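Local coordinates for regulatory protein LEU3 (Saccharomyces cerevisiae, PDB 2ER8) that binds DNA through a zinc binuclear cluster domain and controls RNA levels of a group of leucine-specific genes, at residues F4-C9 with E24-C29; E8-K13 with R40-T45. All coordinates share one frame; numbering follows the deposited sequence.

Contact 1: F4-C9 with E24-C29; sequences FACVEC and EPCTKC. With ZN (zinc ion), chain I; ZN (zinc ion), chain J; nucleotides of chain A.
Cys6 and Cys26 each share a single sulfur between two zinc ions, the bridging thiolates that define the fungal Zn(2)-Cys(6) binuclear cluster. Cys6 SG lies 2.4 Å from the zinc ion of chain I and 2.6 Å from that of chain J, while Cys26 SG stands 2.4 Å from both. Terminal ligands follow three residues along: Cys9 SG binds the chain J zinc and Cys29 SG the chain I zinc, with Cys16 and Cys36 completing the two sites. The halves resemble each other closely. Each bridging cysteine is the N-cap of a short helix, its SG between backbone N and carbonyl carbon (chi1 80° and 75°), where it also accepts an N-H: Cys9 N to Cys6 SG spans 3.4 Å, and Cys29 N to Cys26 SG 3.2 Å. The sulfurs of Cys29 and Cys9 meet aliphatic carbon across the contact, Cys29 SG lying 3.5 Å from Glu8 CB and Cys9 SG 3.7 Å from Lys28 CB. The carboxylate of Glu8 turns away to Gln12 and Lys32. With no hydrogen bond between the segments and both zinc ions bound from each, metal-thiolate bonds probably chiefly hold the two helix starts together; the capping N-H groups probably temper the negative charge on the bridging sulfurs.

Contact 2: E8-K13 with R40-T45; sequences ECRQQK and RDFRRT. With ZN (zinc ion), chain J; nucleotides of chain B; nucleotides of chain A.
Gln11, Arg10 and Arg44 carry this contact, in which the loop 40-45 runs beside the end of a short helix. The CB of Gln11 points away from the loop, but a bend at chi2 (60°) swings CD back toward it. There NE2 donates to Thr45 O at 3.0 Å, nearly in the amide plane and in the plane of the acceptor carbonyl. Arg44 crosses Gln11 at about a right angle, and its NH1 gives a bond of 2.6 Å to Gln11 O, again in the carbonyl plane. On the DNA side its NH2 faces OP2 of DC3 of chain B, modelled too short for the details to be trusted.

Arg10 reaches the other way, extended from CG to NE. Its NH1 donates to Arg40 O at 3.0 Å; the oxygen lies in the guanidinium plane, while the donor stands above the plane of the carbonyl. A weak second bond runs to Phe42 O. From the same guanidinium, NH2 grips OP1 of DA7 of chain A at 2.9 Å. Phe42 fits alongside rather than stacking: the ring and guanidinium planes are only 14° apart, nearly coplanar, and Arg10 CB sits at the ring edge, 3.6 Å from CE2.

Beyond the helix, Lys13 closes a Schellman motif and sends NZ to N7 of DG4 of chain B, while Gln12 O accepts from N4 of DC3 of chain B. The contact thus fastens the end of helix 7-11, and with it the turn at Gln12 and Lys13 that meets the bases, to the linker that follows helix 27-31 and leads into the long helix 47-66; no strands are involved.

Contacts 1 and 2 are built on the same helix, 7-11, and share Glu8 and Cys9; their centres lie 10 Å apart. At the start of that helix contact 1 ties it through the zinc cluster to the start of helix 27-31, and at its end contact 2 ties it to the linker. They also touch directly: Val7 O approaches Phe42 CE2 to 3.4 Å, and Phe4 CB lies 3.4 Å from Arg10 NH2, while Phe4 makes a cation-pi pair with Arg40. The DNA joins them too, since OP1 of DA7 of chain A, bound by Arg10, also accepts from Ala5 N at 3.0 Å. Cluster and linker therefore probably help to fix the helix against the phosphate and the turn after it against the bases.

Contact 1: F4-C9 with E24-C29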
loop_
_atom_site.group_PDB
_atom_site.type_symbol
_atom_site.label_atom_id
_atom_site.label_comp_id
_atom_site.label_asym_id
_atom_site.label_seq_id
_atom_site.Cartn_x
_atom_site.Cartn_y
_atom_site.Cartn_z
ATOM N N PHE E 4 5.161 8.121 12.249
ATOM C CA PHE E 4 5.286 6.682 12.011
ATOM C C PHE E 4 4.692 5.826 13.159
ATOM O O PHE E 4 4.616 6.288 14.296
ATOM C CB PHE E 4 6.763 6.302 11.736
ATOM C CG PHE E 4 7.675 6.402 12.934
ATOM C CD1 PHE E 4 8.687 5.443 13.135
ATOM C CD2 PHE E 4 7.551 7.452 13.842
ATOM C CE1 PHE E 4 9.555 5.524 14.216
ATOM C CE2 PHE E 4 8.415 7.550 14.930
ATOM C CZ PHE E 4 9.425 6.578 15.118
ATOM N N ALA E 5 4.244 4.604 12.847
ATOM C CA ALA E 5 3.667 3.687 13.838
ATOM C C ALA E 5 4.765 2.882 14.567
ATOM O O ALA E 5 5.887 2.684 14.060
ATOM C CB ALA E 5 2.705 2.759 13.170
ATOM N N CYS E 6 4.445 2.429 15.773
ATOM C CA CYS E 6 5.409 1.703 16.568
ATOM C C CYS E 6 5.570 0.314 16.004
ATOM O O CYS E 6 4.683 -0.214 15.338
ATOM C CB CYS E 6 4.939 1.596 18.001
ATOM S SG CYS E 6 3.764 0.321 18.182
ATOM N N VAL E 7 6.720 -0.270 16.288
ATOM C CA VAL E 7 7.055 -1.598 15.829
ATOM C C VAL E 7 5.906 -2.564 15.843
ATOM O O VAL E 7 5.514 -3.051 14.814
ATOM C CB VAL E 7 8.136 -2.179 16.693
ATOM C CG1 VAL E 7 8.531 -3.527 16.192
ATOM C CG2 VAL E 7 9.301 -1.233 16.715
ATOM N N GLU E 8 5.382 -2.848 17.028
ATOM C CA GLU E 8 4.287 -3.794 17.176
ATOM C C GLU E 8 3.107 -3.478 16.293
ATOM O O GLU E 8 2.574 -4.377 15.660
ATOM C CB GLU E 8 3.827 -3.866 18.628
ATOM C CG GLU E 8 2.868 -5.001 18.898
ATOM C CD GLU E 8 3.337 -6.334 18.279
ATOM O OE1 GLU E 8 4.565 -6.578 18.234
ATOM O OE2 GLU E 8 2.488 -7.151 17.844
ATOM N N CYS E 9 2.684 -2.222 16.239
ATOM C CA CYS E 9 1.561 -1.898 15.378
ATOM C C CYS E 9 1.882 -2.131 13.928
ATOM O O CYS E 9 1.031 -2.580 13.172
ATOM C CB CYS E 9 1.122 -0.490 15.615
ATOM S SG CYS E 9 0.335 -0.543 17.182
ATOM N N GLU E 24 3.506 7.369 27.404
ATOM C CA GLU E 24 2.710 6.175 27.597
ATOM C C GLU E 24 2.639 5.375 26.289
ATOM O O GLU E 24 2.319 5.924 25.232
ATOM C CB GLU E 24 1.309 6.564 28.066
ATOM C CG GLU E 24 1.302 7.416 29.325
ATOM C CD GLU E 24 2.107 6.787 30.455
ATOM O OE1 GLU E 24 1.751 5.671 30.888
ATOM O OE2 GLU E 24 3.099 7.404 30.906
ATOM N N PRO E 25 2.959 4.066 26.350
ATOM C CA PRO E 25 2.940 3.160 25.196
ATOM C C PRO E 25 1.659 3.300 24.388
ATOM O O PRO E 25 0.624 3.677 24.934
ATOM C CB PRO E 25 3.072 1.777 25.837
ATOM C CG PRO E 25 3.987 2.046 26.977
ATOM C CD PRO E 25 3.386 3.337 27.559
ATOM N N CYS E 26 1.721 2.994 23.093
ATOM C CA CYS E 26 0.539 3.120 22.253
ATOM C C CYS E 26 -0.509 2.192 22.819
ATOM O O CYS E 26 -0.197 1.156 23.419
ATOM C CB CYS E 26 0.830 2.760 20.788
ATOM S SG CYS E 26 1.002 0.991 20.499
ATOM N N THR E 27 -1.758 2.602 22.646
ATOM C CA THR E 27 -2.908 1.854 23.122
ATOM C C THR E 27 -2.703 0.354 22.909
ATOM O O THR E 27 -2.618 -0.416 23.869
ATOM C CB THR E 27 -4.189 2.290 22.376
ATOM O OG1 THR E 27 -4.401 3.698 22.549
ATOM C CG2 THR E 27 -5.375 1.548 22.902
ATOM N N LYS E 28 -2.611 -0.036 21.638
ATOM C CA LYS E 28 -2.422 -1.424 21.240
ATOM C C LYS E 28 -1.320 -2.139 22.011
ATOM O O LYS E 28 -1.520 -3.261 22.466
ATOM C CB LYS E 28 -2.123 -1.488 19.743
ATOM C CG LYS E 28 -3.324 -1.227 18.825
ATOM C CD LYS E 28 -4.218 -2.443 18.801
ATOM C CE LYS E 28 -5.318 -2.350 17.786
ATOM N NZ LYS E 28 -6.152 -3.612 17.806
ATOM N N CYS E 29 -0.164 -1.487 22.156
ATOM C CA CYS E 29 0.983 -2.079 22.869
ATOM C C CYS E 29 0.720 -2.256 24.359
ATOM O O CYS E 29 1.165 -3.226 24.978
ATOM C CB CYS E 29 2.255 -1.236 22.671
ATOM S SG CYS E 29 3.144 -1.578 21.136
HETATM ZN ZN ZN I . 3.292 0.445 20.513
HETATM ZN ZN ZN J . 1.412 1.359 18.193
ATOM P P DA A 7 3.857 3.759 8.864
ATOM O OP1 DA A 7 4.627 4.456 9.907
ATOM O OP2 DA A 7 3.983 2.279 8.755
ATOM O "O5'" DA A 7 2.314 4.091 9.055
ATOM C "C5'" DA A 7 1.887 5.423 9.100
ATOM C "C4'" DA A 7 0.385 5.505 8.994
ATOM O "O4'" DA A 7 -0.035 4.988 7.706
ATOM C "C3'" DA A 7 -0.338 4.647 10.029
ATOM O "O3'" DA A 7 -1.589 5.262 10.381
ATOM C "C2'" DA A 7 -0.503 3.324 9.306
ATOM C "C1'" DA A 7 -0.749 3.781 7.862
ATOM N N9 DA A 7 -0.330 2.886 6.794
ATOM C C8 DA A 7 0.887 2.262 6.695
ATOM N N7 DA A 7 0.998 1.453 5.664
ATOM C C5 DA A 7 -0.226 1.568 5.011
ATOM C C6 DA A 7 -0.739 0.944 3.829
ATOM N N6 DA A 7 -0.052 0.058 3.092
ATOM N N1 DA A 7 -1.996 1.265 3.445
ATOM C C2 DA A 7 -2.694 2.142 4.217
ATOM N N3 DA A 7 -2.319 2.790 5.354
ATOM C C4 DA A 7 -1.053 2.453 5.693
#

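Contact 2: E8-K13 with R40-T45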
loop_
_atom_site.group_PDB
_atom_site.type_symbol
_atom_site.label_atom_id
_atom_site.label_comp_id
_atom_site.label_asym_id
_atom_site.label_seq_id
_atom_site.Cartn_x
_atom_site.Cartn_y
_atom_site.Cartn_z
ATOM N N GLU E 8 5.382 -2.848 17.028
ATOM C CA GLU E 8 4.287 -3.794 17.176
ATOM C C GLU E 8 3.107 -3.478 16.293
ATOM O O GLU E 8 2.574 -4.377 15.660
ATOM C CB GLU E 8 3.827 -3.866 18.628
ATOM C CG GLU E 8 2.868 -5.001 18.898
ATOM C CD GLU E 8 3.337 -6.334 18.279
ATOM O OE1 GLU E 8 4.565 -6.578 18.234
ATOM O OE2 GLU E 8 2.488 -7.151 17.844
ATOM N N CYS E 9 2.684 -2.222 16.239
ATOM C CA CYS E 9 1.561 -1.898 15.378
ATOM C C CYS E 9 1.882 -2.131 13.928
ATOM O O CYS E 9 1.031 -2.580 13.172
ATOM C CB CYS E 9 1.122 -0.490 15.615
ATOM S SG CYS E 9 0.335 -0.543 17.182
ATOM N N ARG E 10 3.122 -1.871 13.533
ATOM C CA ARG E 10 3.553 -2.142 12.148
ATOM C C ARG E 10 3.533 -3.625 11.835
ATOM O O ARG E 10 3.115 -4.039 10.768
ATOM C CB ARG E 10 4.963 -1.657 11.897
ATOM C CG ARG E 10 5.020 -0.206 11.583
ATOM C CD ARG E 10 6.374 0.173 11.108
ATOM N NE ARG E 10 6.354 1.550 10.650
ATOM C CZ ARG E 10 7.443 2.207 10.293
ATOM N NH1 ARG E 10 8.616 1.586 10.350
ATOM N NH2 ARG E 10 7.359 3.470 9.901
ATOM N N GLN E 11 4.039 -4.413 12.767
ATOM C CA GLN E 11 4.050 -5.859 12.647
ATOM C C GLN E 11 2.616 -6.377 12.497
ATOM O O GLN E 11 2.347 -7.308 11.714
ATOM C CB GLN E 11 4.688 -6.459 13.894
ATOM C CG GLN E 11 4.591 -7.981 13.960
ATOM C CD GLN E 11 5.270 -8.669 12.800
ATOM O OE1 GLN E 11 6.331 -8.210 12.347
ATOM N NE2 GLN E 11 4.678 -9.794 12.318
ATOM N N GLN E 12 1.693 -5.766 13.240
ATOM C CA GLN E 12 0.293 -6.195 13.165
ATOM C C GLN E 12 -0.590 -5.324 12.217
ATOM O O GLN E 12 -1.819 -5.476 12.159
ATOM C CB GLN E 12 -0.321 -6.255 14.573
ATOM C CG GLN E 12 0.475 -7.030 15.568
ATOM C CD GLN E 12 0.764 -8.423 15.126
ATOM O OE1 GLN E 12 -0.016 -9.006 14.400
ATOM N NE2 GLN E 12 1.875 -8.989 15.593
ATOM N N LYS E 13 0.046 -4.433 11.459
ATOM C CA LYS E 13 -0.676 -3.560 10.542
ATOM C C LYS E 13 -1.897 -2.999 11.245
ATOM O O LYS E 13 -2.958 -2.857 10.643
ATOM C CB LYS E 13 -1.113 -4.320 9.292
ATOM C CG LYS E 13 -0.015 -4.601 8.321
ATOM C CD LYS E 13 -0.577 -5.221 7.053
ATOM C CE LYS E 13 0.475 -5.326 5.994
ATOM N NZ LYS E 13 -0.054 -5.797 4.671
ATOM N N ARG E 40 12.001 3.843 12.949
ATOM C CA ARG E 40 11.679 4.218 11.575
ATOM C C ARG E 40 12.081 3.175 10.543
ATOM O O ARG E 40 11.300 2.825 9.664
ATOM C CB ARG E 40 12.371 5.512 11.208
ATOM C CG ARG E 40 11.819 6.701 11.889
ATOM C CD ARG E 40 11.903 7.882 10.963
ATOM N NE ARG E 40 11.422 9.097 11.602
ATOM C CZ ARG E 40 12.053 9.693 12.602
ATOM N NH1 ARG E 40 13.188 9.176 13.066
ATOM N NH2 ARG E 40 11.558 10.805 13.131
ATOM N N ASP E 41 13.310 2.682 10.650
ATOM C CA ASP E 41 13.828 1.705 9.698
ATOM C C ASP E 41 13.199 0.282 9.814
ATOM O O ASP E 41 13.610 -0.646 9.105
ATOM C CB ASP E 41 15.385 1.645 9.852
ATOM N N PHE E 42 12.190 0.116 10.678
ATOM C CA PHE E 42 11.561 -1.200 10.920
ATOM C C PHE E 42 10.606 -1.650 9.852
ATOM O O PHE E 42 9.713 -0.904 9.456
ATOM C CB PHE E 42 10.798 -1.222 12.264
ATOM C CG PHE E 42 10.006 -2.498 12.507
ATOM C CD1 PHE E 42 10.655 -3.692 12.823
ATOM C CD2 PHE E 42 8.618 -2.512 12.377
ATOM C CE1 PHE E 42 9.951 -4.876 12.997
ATOM C CE2 PHE E 42 7.899 -3.704 12.550
ATOM C CZ PHE E 42 8.574 -4.885 12.860
ATOM N N ARG E 43 10.800 -2.885 9.403
ATOM C CA ARG E 43 9.929 -3.484 8.409
ATOM C C ARG E 43 9.255 -4.726 9.023
ATOM O O ARG E 43 9.877 -5.511 9.747
ATOM C CB ARG E 43 10.729 -3.857 7.157
ATOM C CG ARG E 43 10.907 -2.736 6.115
ATOM C CD ARG E 43 11.873 -3.189 5.018
ATOM N NE ARG E 43 13.241 -3.334 5.535
ATOM C CZ ARG E 43 14.243 -3.955 4.906
ATOM N NH1 ARG E 43 14.036 -4.509 3.712
ATOM N NH2 ARG E 43 15.454 -4.020 5.467
ATOM N N ARG E 44 7.966 -4.882 8.743
ATOM C CA ARG E 44 7.174 -5.998 9.253
ATOM C C ARG E 44 7.866 -7.303 8.931
ATOM O O ARG E 44 8.929 -7.321 8.333
ATOM C CB ARG E 44 5.797 -5.975 8.585
ATOM C CG ARG E 44 4.737 -6.735 9.293
ATOM C CD ARG E 44 3.433 -6.640 8.582
ATOM N NE ARG E 44 3.119 -7.897 7.933
ATOM C CZ ARG E 44 2.788 -9.011 8.572
ATOM N NH1 ARG E 44 2.719 -9.048 9.887
ATOM N NH2 ARG E 44 2.515 -10.095 7.884
ATOM N N THR E 45 7.265 -8.406 9.341
ATOM C CA THR E 45 7.824 -9.715 9.036
ATOM C C THR E 45 6.677 -10.704 8.839
ATOM O O THR E 45 5.811 -10.829 9.699
ATOM C CB THR E 45 8.816 -10.207 10.132
ATOM O OG1 THR E 45 8.676 -11.620 10.292
ATOM C CG2 THR E 45 8.599 -9.502 11.452
HETATM ZN ZN ZN J . 1.412 1.359 18.193
ATOM P P DC B 3 1.721 -13.208 8.286
ATOM O OP1 DC B 3 2.282 -14.464 7.671
ATOM O OP2 DC B 3 2.674 -12.208 8.900
ATOM O "O5'" DC B 3 0.904 -12.508 7.121
ATOM C "C5'" DC B 3 -0.360 -11.976 7.403
ATOM C "C4'" DC B 3 -1.155 -11.829 6.138
ATOM O "O4'" DC B 3 -2.331 -11.109 6.531
ATOM C "C3'" DC B 3 -0.476 -10.971 5.088
ATOM O "O3'" DC B 3 -1.097 -11.301 3.841
ATOM C "C2'" DC B 3 -0.859 -9.573 5.536
ATOM C "C1'" DC B 3 -2.253 -9.774 6.085
ATOM N N1 DC B 3 -2.622 -8.910 7.214
ATOM C C2 DC B 3 -3.941 -8.424 7.255
ATOM O O2 DC B 3 -4.726 -8.726 6.333
ATOM N N3 DC B 3 -4.323 -7.648 8.290
ATOM C C4 DC B 3 -3.456 -7.345 9.253
ATOM N N4 DC B 3 -3.903 -6.565 10.251
ATOM C C5 DC B 3 -2.098 -7.826 9.231
ATOM C C6 DC B 3 -1.729 -8.597 8.201
ATOM P P DA A 7 3.857 3.759 8.864
ATOM O OP1 DA A 7 4.627 4.456 9.907
ATOM O OP2 DA A 7 3.983 2.279 8.755
ATOM O "O5'" DA A 7 2.314 4.091 9.055
ATOM C "C5'" DA A 7 1.887 5.423 9.100
ATOM C "C4'" DA A 7 0.385 5.505 8.994
ATOM O "O4'" DA A 7 -0.035 4.988 7.706
ATOM C "C3'" DA A 7 -0.338 4.647 10.029
ATOM O "O3'" DA A 7 -1.589 5.262 10.381
ATOM C "C2'" DA A 7 -0.503 3.324 9.306
ATOM C "C1'" DA A 7 -0.749 3.781 7.862
ATOM N N9 DA A 7 -0.330 2.886 6.794
ATOM C C8 DA A 7 0.887 2.262 6.695
ATOM N N7 DA A 7 0.998 1.453 5.664
ATOM C C5 DA A 7 -0.226 1.568 5.011
ATOM C C6 DA A 7 -0.739 0.944 3.829
ATOM N N6 DA A 7 -0.052 0.058 3.092
ATOM N N1 DA A 7 -1.996 1.265 3.445
ATOM C C2 DA A 7 -2.694 2.142 4.217
ATOM N N3 DA A 7 -2.319 2.790 5.354
ATOM C C4 DA A 7 -1.053 2.453 5.693
ATOM P P DG B 4 -0.289 -11.145 2.460
ATOM O OP1 DG B 4 0.361 -12.445 2.138
ATOM O OP2 DG B 4 0.520 -9.896 2.491
ATOM O "O5'" DG B 4 -1.449 -10.926 1.406
ATOM C "C5'" DG B 4 -2.544 -11.804 1.381
ATOM C "C4'" DG B 4 -3.746 -11.108 0.798
ATOM O "O4'" DG B 4 -4.248 -10.111 1.729
ATOM C "C3'" DG B 4 -3.378 -10.324 -0.459
ATOM O "O3'" DG B 4 -4.508 -10.286 -1.339
ATOM C "C2'" DG B 4 -3.011 -8.955 0.092
ATOM C "C1'" DG B 4 -4.002 -8.792 1.242
ATOM N N9 DG B 4 -3.541 -7.967 2.370
ATOM C C8 DG B 4 -2.278 -7.967 2.902
ATOM N N7 DG B 4 -2.150 -7.152 3.918
ATOM C C5 DG B 4 -3.396 -6.573 4.060
ATOM C C6 DG B 4 -3.848 -5.605 4.995
ATOM O O6 DG B 4 -3.222 -5.075 5.895
ATOM N N1 DG B 4 -5.173 -5.273 4.797
ATOM C C2 DG B 4 -5.969 -5.804 3.831
ATOM N N2 DG B 4 -7.208 -5.334 3.827
ATOM N N3 DG B 4 -5.574 -6.721 2.943
ATOM C C4 DG B 4 -4.279 -7.056 3.114
#